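Local coordinates for glycoside hydrolase family 16 protein (Bacteroides ovatus, PDB 7KR6) that probably hydrolyses internal beta-glycosidic linkages of mixed-linkage glucans as a family 16 endo-glucanase, captured here with a 2-fluoro glycoside inhibitor, at residues 110-115 / 129-134; 208-213 / 218-223; 70-75 / 81-86; 116-121 / 197-202. The protein carries 1 engineered substitution. All blocks are in the same frame, centred on the assembly; numbering follows the deposited sequence.

Interaction 1: 110-115 / 129-134. With G2F (2-deoxy-2-fluoro-alpha-D-glucopyranose), chain C.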
loop_
_atom_site.group_PDB
_atom_site.type_symbol
_atom_site.label_atom_id
_atom_site.label_comp_id
_atom_site.label_asym_id
_atom_site.label_seq_id
_atom_site.Cartn_x
_atom_site.Cartn_y
_atom_site.Cartn_z
ATOM N N ARG A 110 0.051 25.456 -4.718
ATOM C CA ARG A 110 -1.045 25.889 -5.608
ATOM C C ARG A 110 -1.882 24.663 -5.934
ATOM O O ARG A 110 -1.363 23.543 -5.820
ATOM C CB ARG A 110 -0.547 26.450 -6.939
ATOM C CG ARG A 110 0.396 27.636 -6.810
ATOM C CD ARG A 110 -0.263 28.846 -6.220
ATOM N NE ARG A 110 0.643 29.968 -6.452
ATOM C CZ ARG A 110 0.511 30.894 -7.407
ATOM N NH1 ARG A 110 1.421 31.847 -7.511
ATOM N NH2 ARG A 110 -0.516 30.880 -8.244
ATOM N N LYS A 111 -3.117 24.910 -6.318
ATOM C CA LYS A 111 -4.000 23.839 -6.837
ATOM C C LYS A 111 -3.580 23.478 -8.251
ATOM O O LYS A 111 -3.403 24.394 -9.091
ATOM C CB LYS A 111 -5.434 24.323 -6.806
ATOM C CG LYS A 111 -6.454 23.253 -7.165
ATOM C CD LYS A 111 -7.890 23.737 -7.142
ATOM C CE LYS A 111 -8.832 22.564 -7.082
ATOM N NZ LYS A 111 -10.238 23.006 -7.174
ATOM N N ILE A 112 -3.437 22.176 -8.547
ATOM C CA ILE A 112 -3.177 21.716 -9.919
ATOM C C ILE A 112 -4.348 20.802 -10.318
ATOM O O ILE A 112 -4.881 20.064 -9.434
ATOM C CB ILE A 112 -1.813 21.030 -10.091
ATOM C CG1 ILE A 112 -1.617 20.583 -11.542
ATOM C CG2 ILE A 112 -1.656 19.932 -9.066
ATOM C CD1 ILE A 112 -0.272 20.040 -11.855
ATOM N N GLU A 113 -4.814 20.950 -11.549
ATOM C CA GLU A 113 -5.917 20.148 -12.095
ATOM C C GLU A 113 -5.565 19.698 -13.507
ATOM O O GLU A 113 -4.910 20.439 -14.268
ATOM C CB GLU A 113 -7.223 20.935 -12.171
ATOM C CG GLU A 113 -7.666 21.465 -10.839
ATOM C CD GLU A 113 -9.080 21.989 -10.851
ATOM O OE1 GLU A 113 -9.327 22.920 -11.654
ATOM O OE2 GLU A 113 -9.917 21.464 -10.104
ATOM N N ALA A 114 -6.002 18.494 -13.860
ATOM C CA ALA A 114 -5.891 17.993 -15.233
ATOM C C ALA A 114 -7.164 17.239 -15.585
ATOM O O ALA A 114 -7.731 16.583 -14.702
ATOM C CB ALA A 114 -4.684 17.139 -15.415
ATOM N N SER A 115 -7.532 17.318 -16.851
ATOM C CA SER A 115 -8.692 16.612 -17.442
ATOM C C SER A 115 -8.157 15.446 -18.274
ATOM O O SER A 115 -7.375 15.664 -19.247
ATOM C CB SER A 115 -9.553 17.555 -18.257
ATOM O OG SER A 115 -10.633 16.874 -18.874
ATOM N N PHE A 129 -0.870 10.325 -12.970
ATOM C CA PHE A 129 -0.712 11.789 -12.965
ATOM C C PHE A 129 -0.038 12.105 -11.642
ATOM O O PHE A 129 -0.651 11.809 -10.588
ATOM C CB PHE A 129 -2.099 12.422 -13.103
ATOM C CG PHE A 129 -2.185 13.908 -12.854
ATOM C CD1 PHE A 129 -1.148 14.777 -13.214
ATOM C CD2 PHE A 129 -3.313 14.440 -12.272
ATOM C CE1 PHE A 129 -1.284 16.139 -12.994
ATOM C CE2 PHE A 129 -3.463 15.803 -12.067
ATOM C CZ PHE A 129 -2.430 16.649 -12.430
ATOM N N TRP A 130 1.161 12.666 -11.683
ATOM C CA TRP A 130 1.980 12.739 -10.462
ATOM C C TRP A 130 3.014 13.862 -10.542
ATOM O O TRP A 130 3.050 14.576 -11.523
ATOM C CB TRP A 130 2.587 11.361 -10.226
ATOM C CG TRP A 130 3.381 10.742 -11.331
ATOM C CD1 TRP A 130 2.939 10.299 -12.544
ATOM C CD2 TRP A 130 4.732 10.282 -11.221
ATOM N NE1 TRP A 130 3.942 9.656 -13.207
ATOM C CE2 TRP A 130 5.048 9.635 -12.422
ATOM C CE3 TRP A 130 5.709 10.362 -10.221
ATOM C CZ2 TRP A 130 6.275 9.016 -12.619
ATOM C CZ3 TRP A 130 6.919 9.764 -10.438
ATOM C CH2 TRP A 130 7.201 9.108 -11.615
ATOM N N MET A 131 3.752 14.032 -9.452
ATOM C CA MET A 131 4.678 15.170 -9.296
ATOM C C MET A 131 5.909 14.681 -8.556
ATOM O O MET A 131 5.781 13.778 -7.692
ATOM C CB MET A 131 4.002 16.305 -8.522
ATOM C CG MET A 131 2.834 16.916 -9.222
ATOM S SD MET A 131 1.833 17.937 -8.127
ATOM C CE MET A 131 2.989 18.970 -7.211
ATOM N N MET A 132 7.074 15.255 -8.863
ATOM C CA MET A 132 8.274 15.035 -8.015
ATOM C C MET A 132 8.954 16.366 -7.755
ATOM O O MET A 132 8.742 17.311 -8.510
ATOM C CB MET A 132 9.295 14.080 -8.629
ATOM C CG MET A 132 8.856 12.605 -8.616
ATOM S SD MET A 132 10.094 11.407 -9.126
ATOM C CE MET A 132 10.009 11.516 -10.899
ATOM N N GLY A 133 9.758 16.399 -6.710
ATOM C CA GLY A 133 10.503 17.618 -6.367
ATOM C C GLY A 133 11.455 18.035 -7.469
ATOM O O GLY A 133 12.185 17.227 -8.010
ATOM N N ASP A 134 11.418 19.321 -7.803
ATOM C CA ASP A 134 12.219 19.944 -8.902
ATOM C C ASP A 134 13.609 20.281 -8.348
ATOM O O ASP A 134 13.899 21.481 -8.170
ATOM C CB ASP A 134 11.441 21.129 -9.453
ATOM C CG ASP A 134 12.030 21.732 -10.720
ATOM O OD1 ASP A 134 12.574 20.964 -11.521
ATOM O OD2 ASP A 134 11.972 22.989 -10.851
HETATM C C1 G2F C . 5.045 7.027 -7.513
HETATM C C2 G2F C . 6.072 5.947 -7.537
HETATM C C3 G2F C . 6.760 5.860 -8.883
HETATM C C4 G2F C . 5.703 5.597 -9.926
HETATM C C5 G2F C . 4.717 6.806 -9.876
HETATM C C6 G2F C . 3.607 6.825 -10.900
HETATM O O3 G2F C . 7.758 4.845 -8.860
HETATM O O4 G2F C . 6.377 5.452 -11.226
HETATM O O5 G2F C . 4.092 6.942 -8.584
HETATM O O6 G2F C . 2.901 5.528 -10.897
HETATM F F2 G2F C . 6.960 6.139 -6.435
#

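Interaction 2: 208-213 / 218-223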
loop_
_atom_site.group_PDB
_atom_site.type_symbol
_atom_site.label_atom_id
_atom_site.label_comp_id
_atom_site.label_asym_id
_atom_site.label_seq_id
_atom_site.Cartn_x
_atom_site.Cartn_y
_atom_site.Cartn_z
ATOM N N LEU A 208 -2.206 17.864 1.604
ATOM C CA LEU A 208 -2.365 17.511 0.184
ATOM C C LEU A 208 -3.746 16.876 0.052
ATOM O O LEU A 208 -3.962 15.856 0.716
ATOM C CB LEU A 208 -1.272 16.514 -0.195
ATOM C CG LEU A 208 0.141 17.075 -0.226
ATOM C CD1 LEU A 208 1.119 15.943 -0.419
ATOM C CD2 LEU A 208 0.319 18.121 -1.325
ATOM N N THR A 209 -4.656 17.474 -0.705
ATOM C CA THR A 209 -6.020 16.933 -0.842
ATOM C C THR A 209 -6.269 16.633 -2.293
ATOM O O THR A 209 -6.181 17.544 -3.134
ATOM C CB THR A 209 -7.071 17.887 -0.299
ATOM O OG1 THR A 209 -6.787 18.027 1.078
ATOM C CG2 THR A 209 -8.478 17.385 -0.581
ATOM N N ILE A 210 -6.559 15.372 -2.600
ATOM C CA ILE A 210 -6.914 14.894 -3.938
ATOM C C ILE A 210 -8.434 14.913 -4.117
ATOM O O ILE A 210 -9.136 14.412 -3.214
ATOM C CB ILE A 210 -6.303 13.490 -4.184
ATOM C CG1 ILE A 210 -4.763 13.491 -4.191
ATOM C CG2 ILE A 210 -6.811 12.979 -5.495
ATOM C CD1 ILE A 210 -4.121 13.450 -2.839
ATOM N N SER A 211 -8.886 15.485 -5.232
ATOM C CA SER A 211 -10.298 15.439 -5.675
ATOM C C SER A 211 -10.420 14.798 -7.050
ATOM O O SER A 211 -9.505 14.930 -7.893
ATOM C CB SER A 211 -10.959 16.828 -5.635
ATOM O OG SER A 211 -10.862 17.436 -4.352
ATOM N N ILE A 212 -11.584 14.190 -7.312
ATOM C CA ILE A 212 -11.902 13.564 -8.601
ATOM C C ILE A 212 -13.305 14.057 -8.953
ATOM O O ILE A 212 -14.230 13.828 -8.158
ATOM C CB ILE A 212 -11.769 12.021 -8.556
ATOM C CG1 ILE A 212 -10.353 11.613 -8.132
ATOM C CG2 ILE A 212 -12.137 11.405 -9.880
ATOM C CD1 ILE A 212 -10.230 10.165 -7.729
ATOM N N ASP A 213 -13.379 14.757 -10.066
ATOM C CA ASP A 213 -14.601 15.455 -10.507
ATOM C C ASP A 213 -15.177 16.276 -9.360
ATOM O O ASP A 213 -16.405 16.205 -9.112
ATOM C CB ASP A 213 -15.590 14.436 -11.052
ATOM C CG ASP A 213 -15.204 13.824 -12.385
ATOM O OD1 ASP A 213 -14.504 14.481 -13.137
ATOM O OD2 ASP A 213 -15.677 12.704 -12.670
ATOM N N HIS A 218 -9.158 12.119 -0.852
ATOM C CA HIS A 218 -8.254 11.805 0.283
ATOM C C HIS A 218 -7.408 13.035 0.631
ATOM O O HIS A 218 -7.113 13.817 -0.292
ATOM C CB HIS A 218 -7.349 10.614 -0.032
ATOM C CG HIS A 218 -6.603 10.163 1.162
ATOM N ND1 HIS A 218 -7.232 9.642 2.266
ATOM C CD2 HIS A 218 -5.287 10.139 1.430
ATOM C CE1 HIS A 218 -6.316 9.335 3.171
ATOM N NE2 HIS A 218 -5.120 9.639 2.687
ATOM N N THR A 219 -7.018 13.148 1.897
ATOM C CA THR A 219 -6.058 14.178 2.372
ATOM C C THR A 219 -4.888 13.449 3.062
ATOM O O THR A 219 -5.133 12.614 3.972
ATOM C CB THR A 219 -6.750 15.181 3.303
ATOM O OG1 THR A 219 -7.793 15.834 2.585
ATOM C CG2 THR A 219 -5.767 16.178 3.878
ATOM N N PHE A 220 -3.663 13.836 2.671
ATOM C CA PHE A 220 -2.425 13.526 3.408
ATOM C C PHE A 220 -2.021 14.754 4.220
ATOM O O PHE A 220 -1.955 15.862 3.687
ATOM C CB PHE A 220 -1.300 13.139 2.454
ATOM C CG PHE A 220 -1.552 11.946 1.581
ATOM C CD1 PHE A 220 -1.387 10.673 2.100
ATOM C CD2 PHE A 220 -1.887 12.099 0.254
ATOM C CE1 PHE A 220 -1.572 9.557 1.314
ATOM C CE2 PHE A 220 -2.074 10.975 -0.536
ATOM C CZ PHE A 220 -1.889 9.720 -0.007
ATOM N N ASP A 221 -1.695 14.522 5.482
ATOM C CA ASP A 221 -1.103 15.526 6.402
ATOM C C ASP A 221 0.378 15.657 6.085
ATOM O O ASP A 221 1.100 14.680 6.249
ATOM C CB ASP A 221 -1.310 15.094 7.834
ATOM C CG ASP A 221 -0.697 16.014 8.875
ATOM O OD1 ASP A 221 -0.195 17.078 8.525
ATOM O OD2 ASP A 221 -0.836 15.659 10.048
ATOM N N ILE A 222 0.827 16.833 5.671
ATOM C CA ILE A 222 2.276 17.046 5.399
ATOM C C ILE A 222 2.851 18.110 6.329
ATOM O O ILE A 222 3.981 18.548 6.020
ATOM C CB ILE A 222 2.493 17.436 3.929
ATOM C CG1 ILE A 222 1.688 18.671 3.478
ATOM C CG2 ILE A 222 2.234 16.227 3.017
ATOM C CD1 ILE A 222 2.205 19.368 2.234
ATOM N N SER A 223 2.082 18.563 7.309
ATOM C CA SER A 223 2.511 19.650 8.239
ATOM C C SER A 223 3.931 19.405 8.730
ATOM O O SER A 223 4.716 20.390 8.753
ATOM C CB SER A 223 1.530 19.817 9.390
ATOM O OG SER A 223 1.412 18.607 10.110
#

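Interaction 3: 70-75 / 81-86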
loop_
_atom_site.group_PDB
_atom_site.type_symbol
_atom_site.label_atom_id
_atom_site.label_comp_id
_atom_site.label_asym_id
_atom_site.label_seq_id
_atom_site.Cartn_x
_atom_site.Cartn_y
_atom_site.Cartn_z
ATOM N N ALA A 70 8.158 8.514 -29.765
ATOM C CA ALA A 70 7.126 8.246 -30.789
ATOM C C ALA A 70 5.772 7.952 -30.136
ATOM O O ALA A 70 4.746 8.023 -30.845
ATOM C CB ALA A 70 7.550 7.097 -31.669
ATOM N N HIS A 71 5.753 7.564 -28.854
ATOM C CA HIS A 71 4.487 7.178 -28.199
ATOM C C HIS A 71 3.923 8.337 -27.388
ATOM O O HIS A 71 3.033 8.103 -26.530
ATOM C CB HIS A 71 4.715 5.864 -27.456
ATOM C CG HIS A 71 4.816 4.729 -28.419
ATOM N ND1 HIS A 71 6.011 4.411 -29.084
ATOM C CD2 HIS A 71 3.891 3.850 -28.868
ATOM C CE1 HIS A 71 5.809 3.369 -29.888
ATOM N NE2 HIS A 71 4.524 3.015 -29.779
ATOM N N VAL A 72 4.454 9.536 -27.589
ATOM C CA VAL A 72 3.869 10.793 -27.074
ATOM C C VAL A 72 3.495 11.621 -28.301
ATOM O O VAL A 72 4.385 11.851 -29.169
ATOM C CB VAL A 72 4.846 11.550 -26.161
ATOM C CG1 VAL A 72 4.174 12.784 -25.605
ATOM C CG2 VAL A 72 5.378 10.660 -25.035
ATOM N N SER A 73 2.255 12.104 -28.335
ATOM C CA SER A 73 1.810 12.989 -29.430
ATOM C C SER A 73 0.761 13.972 -28.936
ATOM O O SER A 73 0.166 13.782 -27.835
ATOM C CB SER A 73 1.354 12.185 -30.623
ATOM O OG SER A 73 0.115 11.567 -30.366
ATOM N N VAL A 74 0.537 15.035 -29.712
ATOM C CA VAL A 74 -0.607 15.950 -29.514
ATOM C C VAL A 74 -1.522 15.820 -30.734
ATOM O O VAL A 74 -0.996 15.871 -31.880
ATOM C CB VAL A 74 -0.148 17.399 -29.243
ATOM C CG1 VAL A 74 -1.319 18.353 -29.309
ATOM C CG2 VAL A 74 0.522 17.500 -27.877
ATOM N N GLY A 75 -2.813 15.595 -30.524
ATOM C CA GLY A 75 -3.719 15.270 -31.641
ATOM C C GLY A 75 -5.151 15.549 -31.312
ATOM O O GLY A 75 -5.445 16.115 -30.263
ATOM N N SER A 81 -8.309 19.145 -28.677
ATOM C CA SER A 81 -6.865 18.962 -28.904
ATOM C C SER A 81 -6.278 18.471 -27.589
ATOM O O SER A 81 -6.503 19.117 -26.581
ATOM C CB SER A 81 -6.117 20.194 -29.400
ATOM O OG SER A 81 -4.820 19.800 -29.879
ATOM N N VAL A 82 -5.605 17.345 -27.637
ATOM C CA VAL A 82 -5.205 16.623 -26.381
ATOM C C VAL A 82 -3.781 16.097 -26.504
ATOM O O VAL A 82 -3.278 15.754 -27.596
ATOM C CB VAL A 82 -6.195 15.470 -26.088
ATOM C CG1 VAL A 82 -7.602 15.988 -25.999
ATOM C CG2 VAL A 82 -6.079 14.371 -27.116
ATOM N N LEU A 83 -3.136 15.936 -25.370
ATOM C CA LEU A 83 -1.912 15.128 -25.272
ATOM C C LEU A 83 -2.316 13.641 -25.339
ATOM O O LEU A 83 -3.210 13.230 -24.604
ATOM C CB LEU A 83 -1.180 15.459 -23.959
ATOM C CG LEU A 83 0.061 14.619 -23.651
ATOM C CD1 LEU A 83 1.224 14.977 -24.566
ATOM C CD2 LEU A 83 0.431 14.796 -22.174
ATOM N N ILE A 84 -1.587 12.851 -26.123
ATOM C CA ILE A 84 -1.884 11.402 -26.306
ATOM C C ILE A 84 -0.662 10.604 -25.899
ATOM O O ILE A 84 0.419 10.712 -26.509
ATOM C CB ILE A 84 -2.319 11.079 -27.745
ATOM C CG1 ILE A 84 -3.416 12.015 -28.232
ATOM C CG2 ILE A 84 -2.743 9.627 -27.864
ATOM C CD1 ILE A 84 -3.690 11.875 -29.711
ATOM N N LEU A 85 -0.807 9.796 -24.849
ATOM C CA LEU A 85 0.176 8.750 -24.544
ATOM C C LEU A 85 -0.365 7.415 -25.069
ATOM O O LEU A 85 -1.461 6.977 -24.612
ATOM C CB LEU A 85 0.418 8.680 -23.037
ATOM C CG LEU A 85 0.722 10.018 -22.369
ATOM C CD1 LEU A 85 0.834 9.861 -20.868
ATOM C CD2 LEU A 85 1.990 10.665 -22.935
ATOM N N THR A 86 0.407 6.788 -25.939
ATOM C CA THR A 86 -0.025 5.546 -26.633
ATOM C C THR A 86 0.808 4.366 -26.189
ATOM O O THR A 86 2.019 4.352 -26.358
ATOM C CB THR A 86 0.097 5.700 -28.151
ATOM O OG1 THR A 86 -0.710 6.826 -28.511
ATOM C CG2 THR A 86 -0.349 4.416 -28.834
HETATM O O HOH W 1 0.824 9.220 -28.823
#

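Interaction 4: 116-121 / 197-202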
loop_
_atom_site.group_PDB
_atom_site.type_symbol
_atom_site.label_atom_id
_atom_site.label_comp_id
_atom_site.label_asym_id
_atom_site.label_seq_id
_atom_site.Cartn_x
_atom_site.Cartn_y
_atom_site.Cartn_z
ATOM N N ILE A 116 -8.517 14.231 -17.860
ATOM C CA ILE A 116 -7.898 12.990 -18.372
ATOM C C ILE A 116 -8.993 11.993 -18.727
ATOM O O ILE A 116 -9.878 11.740 -17.891
ATOM C CB ILE A 116 -6.927 12.389 -17.336
ATOM C CG1 ILE A 116 -5.890 13.415 -16.870
ATOM C CG2 ILE A 116 -6.243 11.162 -17.884
ATOM C CD1 ILE A 116 -4.985 12.911 -15.758
ATOM N N LYS A 117 -8.797 11.373 -19.876
ATOM C CA LYS A 117 -9.581 10.220 -20.357
ATOM C C LYS A 117 -8.654 9.015 -20.316
ATOM O O LYS A 117 -7.592 9.041 -20.926
ATOM C CB LYS A 117 -10.115 10.469 -21.767
ATOM C CG LYS A 117 -10.995 9.313 -22.241
ATOM C CD LYS A 117 -11.863 9.734 -23.399
ATOM C CE LYS A 117 -11.399 9.157 -24.698
ATOM N NZ LYS A 117 -12.098 9.812 -25.832
ATOM N N LEU A 118 -9.104 7.966 -19.637
ATOM C CA LEU A 118 -8.274 6.783 -19.329
ATOM C C LEU A 118 -8.808 5.611 -20.143
ATOM O O LEU A 118 -10.017 5.444 -20.286
ATOM C CB LEU A 118 -8.346 6.483 -17.831
ATOM C CG LEU A 118 -7.636 7.482 -16.938
ATOM C CD1 LEU A 118 -7.870 7.171 -15.468
ATOM C CD2 LEU A 118 -6.152 7.549 -17.292
ATOM N N PRO A 119 -7.898 4.737 -20.602
ATOM C CA PRO A 119 -8.262 3.451 -21.190
ATOM C C PRO A 119 -8.778 2.541 -20.062
ATOM O O PRO A 119 -8.508 2.744 -18.870
ATOM C CB PRO A 119 -6.934 2.897 -21.709
ATOM C CG PRO A 119 -5.946 3.461 -20.735
ATOM C CD PRO A 119 -6.456 4.843 -20.381
ATOM N N LYS A 120 -9.515 1.508 -20.446
ATOM C CA LYS A 120 -9.738 0.354 -19.549
ATOM C C LYS A 120 -8.396 -0.250 -19.145
ATOM O O LYS A 120 -7.629 -0.694 -20.007
ATOM C CB LYS A 120 -10.715 -0.598 -20.246
ATOM C CG LYS A 120 -12.105 0.021 -20.301
ATOM C CD LYS A 120 -13.185 -0.881 -20.759
ATOM C CE LYS A 120 -14.414 -0.091 -21.155
ATOM N NZ LYS A 120 -15.056 0.584 -20.006
ATOM N N THR A 121 -8.118 -0.282 -17.845
ATOM C CA THR A 121 -6.790 -0.691 -17.345
ATOM C C THR A 121 -6.723 -2.195 -17.113
ATOM O O THR A 121 -5.576 -2.726 -17.027
ATOM C CB THR A 121 -6.423 0.059 -16.061
ATOM O OG1 THR A 121 -7.423 -0.115 -15.039
ATOM C CG2 THR A 121 -6.202 1.520 -16.356
ATOM N N HIS A 197 -12.322 13.146 -17.099
ATOM C CA HIS A 197 -12.582 13.424 -15.668
ATOM C C HIS A 197 -11.486 14.351 -15.135
ATOM O O HIS A 197 -10.374 14.348 -15.670
ATOM C CB HIS A 197 -12.682 12.120 -14.858
ATOM C CG HIS A 197 -13.762 11.211 -15.347
ATOM N ND1 HIS A 197 -15.040 11.244 -14.827
ATOM C CD2 HIS A 197 -13.746 10.275 -16.319
ATOM C CE1 HIS A 197 -15.777 10.355 -15.471
ATOM N NE2 HIS A 197 -15.022 9.759 -16.412
ATOM N N THR A 198 -11.830 15.158 -14.161
ATOM C CA THR A 198 -10.918 16.175 -13.621
ATOM C C THR A 198 -10.273 15.590 -12.363
ATOM O O THR A 198 -11.009 15.173 -11.423
ATOM C CB THR A 198 -11.639 17.478 -13.296
ATOM O OG1 THR A 198 -12.144 17.930 -14.556
ATOM C CG2 THR A 198 -10.704 18.517 -12.724
ATOM N N TYR A 199 -8.954 15.594 -12.334
ATOM C CA TYR A 199 -8.134 15.142 -11.192
ATOM C C TYR A 199 -7.495 16.413 -10.633
ATOM O O TYR A 199 -6.814 17.082 -11.397
ATOM C CB TYR A 199 -7.116 14.080 -11.646
ATOM C CG TYR A 199 -7.806 12.875 -12.241
ATOM C CD1 TYR A 199 -8.217 11.874 -11.402
ATOM C CD2 TYR A 199 -8.129 12.780 -13.589
ATOM C CE1 TYR A 199 -8.904 10.777 -11.874
ATOM C CE2 TYR A 199 -8.843 11.695 -14.085
ATOM C CZ TYR A 199 -9.215 10.687 -13.215
ATOM O OH TYR A 199 -9.886 9.576 -13.659
ATOM N N SER A 200 -7.738 16.689 -9.351
ATOM C CA SER A 200 -7.289 17.934 -8.682
ATOM C C SER A 200 -6.439 17.599 -7.464
ATOM O O SER A 200 -6.759 16.668 -6.716
ATOM C CB SER A 200 -8.469 18.748 -8.283
ATOM O OG SER A 200 -9.320 18.959 -9.410
ATOM N N LEU A 201 -5.408 18.403 -7.241
ATOM C CA LEU A 201 -4.613 18.366 -6.003
ATOM C C LEU A 201 -4.589 19.765 -5.417
ATOM O O LEU A 201 -4.091 20.678 -6.117
ATOM C CB LEU A 201 -3.182 17.923 -6.291
ATOM C CG LEU A 201 -2.255 18.010 -5.084
ATOM C CD1 LEU A 201 -2.537 16.922 -4.068
ATOM C CD2 LEU A 201 -0.825 17.952 -5.502
ATOM N N ASP A 202 -5.069 19.891 -4.198
ATOM C CA ASP A 202 -4.909 21.099 -3.359
ATOM C C ASP A 202 -3.666 20.891 -2.506
ATOM O O ASP A 202 -3.462 19.787 -1.956
ATOM C CB ASP A 202 -6.135 21.333 -2.504
ATOM C CG ASP A 202 -7.293 21.964 -3.241
ATOM O OD1 ASP A 202 -7.124 23.125 -3.715
ATOM O OD2 ASP A 202 -8.363 21.336 -3.271
HETATM O O HOH W 2 -10.444 9.465 -16.332
#

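Interaction 1: 110-115 / 129-134
Ile112 and Ala114 of strand 112-115 face Phe129 and Met131 of strand 129-133 across a 9.6 Å gap between strand axes, with N-to-C directions 148° apart, a spacing too wide for backbone hydrogen bonds and bridged by side chains alone. Phe129 has the largest share of the contact. Its CG lies anti to the backbone N (chi1 169°), and the far end of the ring reaches the opposite strand. Ala114 CB sits over one ring face, 4.1 Å from the Phe129 centroid, in a CH-pi contact. Ile112 approaches from the opposite direction and meets the ring at its edge, its CD1 4.1 Å from Phe129 CZ. The other branch of this isoleucine, CG2, slides past the bent thioether of Met131 and lies 4.1 Å from its SD. Phe236 on strand 232-240 extends the apolar layer, its ring meeting that of Phe129 with the two planes nearly parallel. Trp130, between the two inward-facing residues, turns the other way, and C6 of G2F sits over the centre of its indole, 3.5 Å from Trp130 CE2. One strand thus packs the core and lines the glycan pocket, as expected of the concave sheet in the family 16 beta-jelly-roll sandwich.

Interaction 2: 208-213 / 218-223
Thr209 and Thr219 meet hydroxyl to hydroxyl, OG1 to OG1 at 2.8 Å, in a hydrogen bond to which either could give the proton. They form a non-hydrogen-bonded antiparallel pair. In each, OG1 stands anti to the carbonyl carbon (chi1 near -60°), which turns the two oxygens toward one another across the strands. Hydrogen-bonded pairs flank them: Leu208 N to Phe220 O at 2.9 Å is almost straight (173°), and Ile210 N reaches His218 O at 2.8 Å, while the return bond from His218 N to Ile210 O is longer, at 3.3 Å.

The opposite face, with Leu208, Ile210, Phe220 and His218, is largely apolar. Leu208 CD1 packs on Ile222 CG2 at 3.6 Å, the two side chains crossing at about a right angle. Ile210 CD1 touches the Phe220 ring at its edge, 4.0 Å from CE2, whereas the imidazole of His218 places CD2 over the centre of one face of the same ring.

Further out, His218 stacks with Tyr183 and packs on Gln181 of the second subunit. Asp221 OD1 accepts from Ser223 N, closing an Asx turn just after the strand, and from Ser223 OG as well. Leu208 packs against Ile169, and Ile210 and Phe220 against Thr167, of strand 164-171, so this antiparallel beta hairpin presents a largely apolar face to the sandwich interior and a threonine pair on its other side.

Interaction 3: 70-75 / 81-86
Val72 to Gly75 run against Val82 to Leu85 as antiparallel neighbours, the strand axes 4.6 Å apart at their closest and their directions 153° apart. Ser73 with Ile84 and Gly75 with Val82 are the hydrogen-bonded pairs. Both are joined in both directions; in the second, Gly75 N to Val82 O is 3.0 Å and Val82 N to Gly75 O 2.9 Å. At the other end Thr86 N donates to His71 O in a nearly straight bond (174°).

On one face Val72 and Leu85 lie side by side and point the same way. Leu83 CD1 reaches back to Val72 CG1 at 3.8 Å, its side chain crossing the valine at a slant, and this cluster continues onto Ile99 of strand 93-107. On the other face Ser73 OG is placed between its backbone N and carbonyl carbon (chi1 73°), where it hydrogen-bonds a water at 2.9 Å. That water donates to Ile84 O and to Thr86 OG1, whose hydroxyl also bonds to Asn263 OD1. Beside it Ile84 CD1 rests on Gly75 CA at 3.9 Å. The His71 imidazole has Thr86 O at its edge, 3.2 Å from CD2, and its nitrogens are held by Asp68 and Glu88.

The whole is a classic antiparallel beta hairpin, 72-77 with 80-90, with an apolar side facing the body of the sandwich and a mixed side on which a water bridges Ser73, Ile84 and Thr86.

Interaction 4: 116-121 / 197-202
Ile116 and His197 form a hydrogen-bonded antiparallel pair, one of the strand-to-strand joints of the family 16 beta-jelly-roll sandwich. It links strand 112-117 to strand 197-203, distant in sequence but adjacent in the sheet.

The side chain of Ile116 can be followed outward along the ring of Tyr199, which it crosses at about a right angle. CB starts against the ring 3.8 Å from Tyr199 CE2. CG1, anti to the carbonyl carbon (chi1 -53°), moves on to CD2, and the terminal CD1 ends 3.8 Å from that same Tyr199 CD2. The chain thus passes from CE2 at CB to CD2, which both CG1 and CD1 meet. Leu118 comes at the tyrosine from the opposite direction, and its CD1 lies 3.6 Å from Tyr199 OH. Met148 of strand 144-150 touches both Ile116 and Tyr199, bringing the facing sheet into the same apolar layer.

The ring nitrogens of His197 bond elsewhere, ND1 with Asp213 and NE2 with Asp193. The pair itself is made by backbone bonds. Ile116 N donates to His197 O at 2.9 Å. In return His197 N donates to Ile116 O at 2.9 Å from above the carbonyl plane, 46° out of it. A buried carbonyl is thereby gripped twice, because a water also donates to Ile116 O at 2.8 Å and hydrogen-bonds Tyr199 OH at 2.7 Å.

In the fold
From the N terminus, interaction 3 comes first, a local hairpin complete before the rest begins. Interaction 1 opens at 110-115 and interaction 4 directly after it on the same strand; interaction 1 closes at 129-134, across the core, and interaction 4 only at 197-202, so the two cross and none of the four nests in another. They meet where Glu113 bonds Ser200 and Ile112 O receives Leu201 N. Interaction 2, a second hairpin, follows in series and extends the sheet from strand 197-203, joined by Asp213 to His197 and Thr198. Interactions 2 and 3 lie on opposite sides of the chain's centre; between them interaction 1 joins the two layers and interaction 4 pairs neighbouring strands within one.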